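DyP2 (Amycolatopsis sp. ATCC 39116, PDB 4G2C) acts as a multifunctional haem peroxidase of a lignin-reactive bacterium, oxidising dyes and probably also manganese(II), an ion that it binds apart from the haem. Local coordinates at residues Val255-Pro261 with Phe483-Phe489; Tyr380-Asp385 with Arg396-Val401. All coordinates share one frame; numbering follows the deposited sequence.

Interactions 1 and 2 sit on opposite sides of the chain's centre, their centres 38 Å apart and their nearest atoms about 18 Å apart. Both flank one antiparallel sheet: strands 255-256 and 474-484, at interaction 1, both pair with strand 267-278, which also pairs with strand 402-409; that strand follows interaction 2 and pairs with 374-380, the strand leading into it. In sequence, 380-385 and 396-401 both fall between the two segments of interaction 1. Interaction 2 lies near both the haem and the bound manganese: the Tyr380 side chain is about 8 Å from the haem, and that of Arg396 about 8 Å from the manganese ion, whose ligands include Glu287 on helix 280-293 and Glu313.

Interaction 1. Residues Val255-Pro261 with Phe483-Phe489; sequences VPDPAAP and FMPSLAF
Asp257 sends one carboxylate oxygen into the start of the C-terminal helix, where Ser486 holds it twice. Ser486 N donates to Asp257 OD2 at 2.8 Å, coming from above the carboxylate plane, 45° out of it. Ser486 OG gives its hydrogen to the same Asp257 OD2 at 2.7 Å, on the anti side and close to the plane. Packing is tight here: Phe489 CB lies 3.2 Å from Asp257 OD2, and Pro485 CB also touches this oxygen. Asp257 reaches the site because CG stands anti to the backbone N (chi1 -173°), and the neighbouring helix start would probably favour its charged form. The other oxygen, Asp257 OD1, lies 3.7 Å from Phe483 CE2 at the ring edge, the carboxylate and ring planes 60° apart. Ser486 is the N-cap of helix 487-491: its OG, placed between the backbone N and the carbonyl carbon, accepts from Phe489 N at 3.2 Å while donating to Asp257. Facing 483-489, residues 257-260 form a type I beta turn, closed by Ala260 N to Asp257 O, right after the short strand 255-256. Val255 CB meets the rim of the Phe483 ring in its plane, and Tyr270 packs edge-to-face with that ring. Ala259 CB is 3.5 Å from Phe489 CE1. The outer end is looser. Exposed Pro261 rests CD on Ala488 CB at 4.0 Å, without a polar bond to 483-489, and at the strand end exposed Pro256 points its CB away from 483-489, its carbonyl O approaching Phe483 CZ no closer than 4.3 Å.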
loop_
_atom_site.group_PDB
_atom_site.type_symbol
_atom_site.label_atom_id
_atom_site.label_comp_id
_atom_site.label_asym_id
_atom_site.label_seq_id
_atom_site.Cartn_x
_atom_site.Cartn_y
_atom_site.Cartn_z
ATOM N N VAL A 255 -4.021 13.452 -10.122
ATOM C CA VAL A 255 -3.872 14.874 -9.844
ATOM C C VAL A 255 -3.317 15.517 -11.119
ATOM O O VAL A 255 -2.396 14.977 -11.735
ATOM C CB VAL A 255 -2.833 15.098 -8.711
ATOM C CG1 VAL A 255 -2.725 16.547 -8.361
ATOM C CG2 VAL A 255 -3.182 14.261 -7.460
ATOM N N PRO A 256 -3.883 16.660 -11.529
ATOM C CA PRO A 256 -3.307 17.390 -12.662
ATOM C C PRO A 256 -1.840 17.676 -12.370
ATOM O O PRO A 256 -1.511 18.049 -11.249
ATOM C CB PRO A 256 -4.113 18.693 -12.692
ATOM C CG PRO A 256 -5.445 18.341 -11.997
ATOM C CD PRO A 256 -5.112 17.286 -10.997
ATOM N N ASP A 257 -0.973 17.473 -13.359
ATOM C CA ASP A 257 0.454 17.717 -13.201
ATOM C C ASP A 257 0.755 19.204 -13.422
ATOM O O ASP A 257 0.782 19.679 -14.553
ATOM C CB ASP A 257 1.227 16.860 -14.198
ATOM C CG ASP A 257 2.718 16.928 -13.986
ATOM O OD1 ASP A 257 3.148 17.687 -13.090
ATOM O OD2 ASP A 257 3.453 16.231 -14.722
ATOM N N PRO A 258 0.975 19.955 -12.333
ATOM C CA PRO A 258 0.947 21.424 -12.458
ATOM C C PRO A 258 2.018 22.033 -13.373
ATOM O O PRO A 258 1.752 23.050 -14.025
ATOM C CB PRO A 258 1.088 21.919 -11.005
ATOM C CG PRO A 258 1.623 20.758 -10.233
ATOM C CD PRO A 258 1.188 19.500 -10.949
ATOM N N ALA A 259 3.198 21.428 -13.425
ATOM C CA ALA A 259 4.287 21.938 -14.255
ATOM C C ALA A 259 4.291 21.356 -15.671
ATOM O O ALA A 259 5.209 21.607 -16.432
ATOM C CB ALA A 259 5.627 21.672 -13.579
ATOM N N ALA A 260 3.285 20.561 -16.007
ATOM C CA ALA A 260 3.227 19.918 -17.315
ATOM C C ALA A 260 2.776 20.885 -18.407
ATOM O O ALA A 260 2.209 21.936 -18.120
ATOM C CB ALA A 260 2.296 18.729 -17.267
ATOM N N PRO A 261 3.009 20.522 -19.674
ATOM C CA PRO A 261 2.615 21.441 -20.747
ATOM C C PRO A 261 1.105 21.685 -20.771
ATOM O O PRO A 261 0.674 22.774 -21.147
ATOM C CB PRO A 261 3.077 20.713 -22.016
ATOM C CG PRO A 261 4.125 19.742 -21.544
ATOM C CD PRO A 261 3.648 19.302 -20.200
ATOM N N PHE A 483 5.939 12.794 -5.827
ATOM C CA PHE A 483 4.894 12.932 -6.811
ATOM C C PHE A 483 5.405 12.225 -8.063
ATOM O O PHE A 483 6.517 12.507 -8.516
ATOM C CB PHE A 483 4.654 14.422 -7.084
ATOM C CG PHE A 483 3.508 14.704 -8.013
ATOM C CD1 PHE A 483 2.196 14.561 -7.583
ATOM C CD2 PHE A 483 3.739 15.140 -9.303
ATOM C CE1 PHE A 483 1.127 14.830 -8.442
ATOM C CE2 PHE A 483 2.680 15.422 -10.164
ATOM C CZ PHE A 483 1.370 15.265 -9.732
ATOM N N MET A 484 4.634 11.289 -8.613
ATOM C CA MET A 484 4.967 10.788 -9.942
ATOM C C MET A 484 4.321 11.711 -10.970
ATOM O O MET A 484 3.106 11.739 -11.116
ATOM C CB MET A 484 4.518 9.341 -10.188
ATOM C CG MET A 484 4.518 8.406 -8.996
ATOM S SD MET A 484 6.039 8.123 -8.065
ATOM C CE MET A 484 6.082 9.583 -7.046
ATOM N N PRO A 485 5.140 12.494 -11.672
ATOM C CA PRO A 485 4.622 13.431 -12.671
ATOM C C PRO A 485 4.296 12.743 -13.979
ATOM O O PRO A 485 4.612 11.569 -14.176
ATOM C CB PRO A 485 5.787 14.403 -12.867
ATOM C CG PRO A 485 6.989 13.599 -12.534
ATOM C CD PRO A 485 6.588 12.656 -11.453
ATOM N N SER A 486 3.644 13.480 -14.869
ATOM C CA SER A 486 3.269 12.955 -16.166
ATOM C C SER A 486 4.507 12.756 -17.028
ATOM O O SER A 486 5.537 13.418 -16.824
ATOM C CB SER A 486 2.311 13.922 -16.854
ATOM O OG SER A 486 2.983 15.135 -17.145
ATOM N N LEU A 487 4.401 11.857 -18.007
ATOM C CA LEU A 487 5.493 11.634 -18.954
ATOM C C LEU A 487 5.844 12.885 -19.762
ATOM O O LEU A 487 7.013 13.150 -20.004
ATOM C CB LEU A 487 5.187 10.464 -19.894
ATOM C CG LEU A 487 5.007 9.095 -19.228
ATOM C CD1 LEU A 487 4.751 7.997 -20.271
ATOM C CD2 LEU A 487 6.181 8.749 -18.328
ATOM N N ALA A 488 4.830 13.642 -20.175
ATOM C CA ALA A 488 5.041 14.879 -20.919
ATOM C C ALA A 488 5.852 15.891 -20.104
ATOM O O ALA A 488 6.671 16.625 -20.654
ATOM C CB ALA A 488 3.701 15.481 -21.370
ATOM N N PHE A 489 5.636 15.927 -18.793
ATOM C CA PHE A 489 6.457 16.795 -17.956
ATOM C C PHE A 489 7.919 16.379 -18.023
ATOM O O PHE A 489 8.808 17.213 -18.205
ATOM C CB PHE A 489 6.005 16.773 -16.497
ATOM C CG PHE A 489 7.016 17.375 -15.563
ATOM C CD1 PHE A 489 7.114 18.760 -15.419
ATOM C CD2 PHE A 489 7.895 16.565 -14.856
ATOM C CE1 PHE A 489 8.056 19.314 -14.571
ATOM C CE2 PHE A 489 8.836 17.113 -14.005
ATOM C CZ PHE A 489 8.921 18.485 -13.866
#

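Interaction 2. Residues Tyr380-Asp385 with Arg396-Val401; sequences YGRRHD and RPAKDV
Arg396 NH1 donates to Asp385 OD2 at 2.9 Å, on the anti side of the oxygen, while Arg383 takes the same carboxylate side-on. From CB, which points toward 396-401, the Arg383 chain carries CG between the backbone N and the carbonyl carbon (chi1 54°), then bends at CG-CD (chi3 -75°). Its NE bonds Asp385 OD1 at 2.9 Å from above the carboxylate plane. Over CZ lies Pro397 CG, 3.9 Å above one guanidinium face. At the tip, NH2 reaches Asp385 OD2 almost straight (176°), with Arg396 CD at the guanidinium edge; NH1 bonds His214 O. Arg396 is itself anchored by NH2 to Ala389 O and by NH1 to Asp386 O. An asparagine in place of Asp385 would probably leave both arginines without their countercharge and weaken the two-pronged hold on Arg383. Farther along, the Tyr380 ring lays one face on Val401 C, and its OH meets a water at 2.9 Å. Gly381 CA comes so close to Val401 that a CB would clash. The arrangement is an Arg-Asp-Arg salt-bridge network across the long loop of a beta-hairpin, whose strands, 374-380 and 402-409, pair antiparallel.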
loop_
_atom_site.group_PDB
_atom_site.type_symbol
_atom_site.label_atom_id
_atom_site.label_comp_id
_atom_site.label_asym_id
_atom_site.label_seq_id
_atom_site.Cartn_x
_atom_site.Cartn_y
_atom_site.Cartn_z
ATOM N N TYR A 380 10.260 -6.845 1.763
ATOM C CA TYR A 380 11.708 -6.918 1.647
ATOM C C TYR A 380 12.314 -7.878 2.662
ATOM O O TYR A 380 11.709 -8.186 3.693
ATOM C CB TYR A 380 12.328 -5.537 1.817
ATOM C CG TYR A 380 12.313 -5.028 3.236
ATOM C CD1 TYR A 380 13.364 -5.313 4.107
ATOM C CD2 TYR A 380 11.254 -4.252 3.712
ATOM C CE1 TYR A 380 13.362 -4.835 5.417
ATOM C CE2 TYR A 380 11.247 -3.768 5.017
ATOM C CZ TYR A 380 12.306 -4.064 5.863
ATOM O OH TYR A 380 12.314 -3.593 7.160
ATOM N N GLY A 381 13.531 -8.325 2.367
ATOM C CA GLY A 381 14.260 -9.204 3.255
ATOM C C GLY A 381 14.259 -10.647 2.772
ATOM O O GLY A 381 13.384 -11.073 2.016
ATOM N N ARG A 382 15.255 -11.409 3.202
ATOM C CA ARG A 382 15.263 -12.834 2.906
ATOM C C ARG A 382 15.189 -13.597 4.212
ATOM O O ARG A 382 15.733 -13.168 5.225
ATOM C CB ARG A 382 16.504 -13.235 2.106
ATOM C CG ARG A 382 16.537 -12.692 0.677
ATOM C CD ARG A 382 17.672 -13.330 -0.119
ATOM N NE ARG A 382 17.556 -13.107 -1.559
ATOM C CZ ARG A 382 16.838 -13.874 -2.380
ATOM N NH1 ARG A 382 16.152 -14.913 -1.903
ATOM N NH2 ARG A 382 16.795 -13.597 -3.680
ATOM N N ARG A 383 14.483 -14.714 4.196
ATOM C CA ARG A 383 14.409 -15.562 5.374
ATOM C C ARG A 383 14.574 -17.016 4.963
ATOM O O ARG A 383 14.508 -17.347 3.776
ATOM C CB ARG A 383 13.079 -15.363 6.081
ATOM C CG ARG A 383 11.897 -15.563 5.170
ATOM C CD ARG A 383 10.693 -14.868 5.750
ATOM N NE ARG A 383 10.112 -15.583 6.882
ATOM C CZ ARG A 383 8.987 -15.199 7.477
ATOM N NH1 ARG A 383 8.368 -14.098 7.045
ATOM N NH2 ARG A 383 8.494 -15.893 8.498
ATOM N N HIS A 384 14.783 -17.884 5.946
ATOM C CA HIS A 384 15.036 -19.288 5.659
ATOM C C HIS A 384 13.872 -20.173 6.095
ATOM O O HIS A 384 13.945 -21.397 6.014
ATOM C CB HIS A 384 16.353 -19.714 6.308
ATOM C CG HIS A 384 17.497 -18.803 5.984
ATOM N ND1 HIS A 384 18.000 -18.664 4.705
ATOM C CD2 HIS A 384 18.218 -17.958 6.761
ATOM C CE1 HIS A 384 18.984 -17.782 4.712
ATOM N NE2 HIS A 384 19.141 -17.343 5.949
ATOM N N ASP A 385 12.784 -19.544 6.526
ATOM C CA ASP A 385 11.610 -20.278 6.966
ATOM C C ASP A 385 10.374 -19.964 6.104
ATOM O O ASP A 385 10.127 -18.811 5.750
ATOM C CB ASP A 385 11.334 -19.988 8.448
ATOM C CG ASP A 385 10.941 -18.535 8.702
ATOM O OD1 ASP A 385 11.661 -17.612 8.265
ATOM O OD2 ASP A 385 9.890 -18.324 9.337
ATOM N N ARG A 396 11.008 -17.665 13.706
ATOM C CA ARG A 396 10.710 -16.558 12.797
ATOM C C ARG A 396 11.713 -15.409 12.941
ATOM O O ARG A 396 12.204 -15.135 14.028
ATOM C CB ARG A 396 9.293 -16.024 13.030
ATOM C CG ARG A 396 8.204 -17.087 13.081
ATOM C CD ARG A 396 8.043 -17.788 11.755
ATOM N NE ARG A 396 6.882 -18.673 11.783
ATOM C CZ ARG A 396 6.508 -19.460 10.780
ATOM N NH1 ARG A 396 7.209 -19.487 9.651
ATOM N NH2 ARG A 396 5.432 -20.222 10.908
ATOM N N PRO A 397 12.006 -14.711 11.839
ATOM C CA PRO A 397 12.881 -13.540 11.953
ATOM C C PRO A 397 12.279 -12.486 12.880
ATOM O O PRO A 397 11.068 -12.459 13.093
ATOM C CB PRO A 397 12.945 -13.013 10.522
ATOM C CG PRO A 397 11.745 -13.601 9.844
ATOM C CD PRO A 397 11.531 -14.924 10.465
ATOM N N ALA A 398 13.127 -11.640 13.441
ATOM C CA ALA A 398 12.668 -10.565 14.312
ATOM C C ALA A 398 12.975 -9.190 13.711
ATOM O O ALA A 398 12.449 -8.182 14.182
ATOM C CB ALA A 398 13.294 -10.696 15.700
ATOM N N LYS A 399 13.815 -9.155 12.677
ATOM C CA LYS A 399 14.214 -7.886 12.050
ATOM C C LYS A 399 14.730 -8.072 10.633
ATOM O O LYS A 399 14.950 -9.196 10.191
ATOM C CB LYS A 399 15.293 -7.187 12.881
ATOM C CG LYS A 399 16.578 -8.004 13.039
ATOM C CD LYS A 399 17.653 -7.215 13.781
ATOM C CE LYS A 399 18.930 -8.048 13.974
ATOM N NZ LYS A 399 20.084 -7.223 14.444
ATOM N N ASP A 400 14.925 -6.955 9.930
ATOM C CA ASP A 400 15.566 -6.941 8.607
ATOM C C ASP A 400 14.756 -7.624 7.512
ATOM O O ASP A 400 15.274 -7.903 6.425
ATOM C CB ASP A 400 16.971 -7.549 8.658
ATOM C CG ASP A 400 17.963 -6.654 9.367
ATOM O OD1 ASP A 400 17.615 -5.495 9.666
ATOM O OD2 ASP A 400 19.098 -7.106 9.615
ATOM N N VAL A 401 13.501 -7.911 7.827
ATOM C CA VAL A 401 12.496 -8.235 6.827
ATOM C C VAL A 401 11.308 -7.318 7.125
ATOM O O VAL A 401 11.211 -6.740 8.218
ATOM C CB VAL A 401 11.992 -9.681 6.968
ATOM C CG1 VAL A 401 13.147 -10.692 6.864
ATOM C CG2 VAL A 401 11.243 -9.825 8.290
HETATM O O HOH W 1 14.789 -3.993 8.537
#